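Phist (PDB 4JLE) binds the virulence factor PfEMP1, probably its cytoplasmic ATS domain, and travels with it to knobs on the surface of infected erythrocytes. Local coordinates at the interface of chains A and B. Numbering follows the deposited sequence. Chains: chain A/B, Phist.

The interface of chains A and B. Residues chain A 105-106, 109-110; chain B 37, 119-120, 123.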
# COMPACT_ATOMS: atom_id res chain seq x y z
N TYR A 105 1.36 -8.53 -11.04
CA TYR A 105 0.76 -9.10 -12.26
C TYR A 105 1.73 -8.95 -13.43
O TYR A 105 2.00 -9.92 -14.13
CB TYR A 105 -0.60 -8.45 -12.60
CG TYR A 105 -1.20 -8.98 -13.89
CD1 TYR A 105 -1.95 -10.15 -13.90
CD2 TYR A 105 -0.96 -8.35 -15.10
CE1 TYR A 105 -2.47 -10.67 -15.09
CE2 TYR A 105 -1.44 -8.87 -16.31
CZ TYR A 105 -2.22 -10.02 -16.29
OH TYR A 105 -2.73 -10.51 -17.47
N ALA A 106 2.24 -7.72 -13.65
CA ALA A 106 3.17 -7.41 -14.74
C ALA A 106 4.50 -8.17 -14.57
O ALA A 106 5.02 -8.67 -15.55
CB ALA A 106 3.43 -5.91 -14.81
N SER A 109 3.80 -11.92 -15.42
CA SER A 109 3.37 -12.11 -16.81
C SER A 109 4.49 -11.95 -17.81
O SER A 109 4.42 -12.55 -18.88
CB SER A 109 2.28 -11.13 -17.19
OG SER A 109 1.17 -11.28 -16.33
N LEU A 110 5.49 -11.11 -17.49
CA LEU A 110 6.57 -10.78 -18.42
C LEU A 110 7.84 -11.60 -18.19
O LEU A 110 8.69 -11.65 -19.07
CB LEU A 110 6.88 -9.26 -18.34
CG LEU A 110 5.75 -8.29 -18.72
CD1 LEU A 110 6.11 -6.84 -18.33
CD2 LEU A 110 5.45 -8.36 -20.20
N ARG B 37 9.29 -21.23 -14.19
CA ARG B 37 8.38 -20.17 -13.75
C ARG B 37 7.48 -20.61 -12.61
O ARG B 37 7.27 -19.83 -11.71
CB ARG B 37 7.53 -19.69 -14.91
CG ARG B 37 6.92 -18.32 -14.65
CD ARG B 37 5.71 -18.07 -15.53
NE ARG B 37 6.01 -18.04 -16.98
CZ ARG B 37 5.88 -16.97 -17.77
NH1 ARG B 37 5.46 -15.81 -17.26
NH2 ARG B 37 6.18 -17.05 -19.06
N LYS B 119 3.38 -8.60 -26.14
CA LYS B 119 3.21 -9.04 -24.76
C LYS B 119 3.19 -7.83 -23.79
O LYS B 119 2.37 -7.78 -22.87
CB LYS B 119 4.35 -10.00 -24.40
CG LYS B 119 4.25 -10.65 -23.02
CD LYS B 119 5.61 -11.18 -22.55
CE LYS B 119 5.87 -12.64 -22.85
NZ LYS B 119 7.01 -13.17 -22.05
N PHE B 120 4.12 -6.87 -23.98
CA PHE B 120 4.21 -5.68 -23.16
C PHE B 120 2.91 -4.86 -23.29
O PHE B 120 2.37 -4.41 -22.28
CB PHE B 120 5.44 -4.84 -23.56
CG PHE B 120 5.51 -3.51 -22.82
CD1 PHE B 120 5.88 -3.46 -21.48
CD2 PHE B 120 5.13 -2.33 -23.44
CE1 PHE B 120 5.92 -2.25 -20.80
CE2 PHE B 120 5.17 -1.12 -22.76
CZ PHE B 120 5.57 -1.09 -21.44
N VAL B 123 -0.05 -6.57 -21.46
CA VAL B 123 0.06 -6.34 -20.02
C VAL B 123 -0.42 -4.91 -19.69
O VAL B 123 -1.22 -4.72 -18.78
CB VAL B 123 1.49 -6.62 -19.51
CG1 VAL B 123 1.67 -6.14 -18.07
CG2 VAL B 123 1.83 -8.10 -19.62
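B:Val123, on helix 117-163 of chain B, sets its two methyls against A:Ala106, A:Ser109 and A:Leu110 at the C-terminal end of helix 77-110 in this PHIST (PRESAN-family) domain, a helical segment of a longer protein. The patch belongs to a two-fold symmetric interface in which helix 117-163 of one copy packs against helix 77-110 of the other; this pairing may be a crystal arrangement rather than a biological dimer.

Most of the touching is apolar. The valine branches divide the work: CG1, held anti to the backbone N (chi1 170°), meets A:Ala106 CB at 3.7 Å. The other branch, CG2, turns to A:Leu110 CD2, also at 3.7 Å, and touches A:Ser109 CB. A:Tyr105 lies at the margin, its ring atom CE2 4.5 Å from B:Val123 CG1. A:Leu110 crosses the valine at a slant, and its CD2 methyl is shared with the aliphatic stem of B:Lys119, whose CD lies 3.7 Å away. Leucine and lysine run past one another in opposite directions, and the bend of the lysine chain at chi3 (-94°) brings NZ towards the helix end, 3.7 Å from A:Leu110 O.

The polar approaches are long. B:Arg37 points its guanidinium edge, in plane, at A:Ser109 O, with NH1 3.8 Å from it, beyond hydrogen-bonding distance. With B:Lys119 also nearby, two basic side chains approach the carbonyl end of the helix from roughly perpendicular directions, and might interact favourably with its dipole.

Within chain A, A:Ser109 OG hydrogen-bonds A:Tyr105 O at 2.7 Å, reaching it from above the carbonyl plane. That same hydroxyl oxygen sits over the centre of the tyrosine ring, with CB facing B:Val123 CG2.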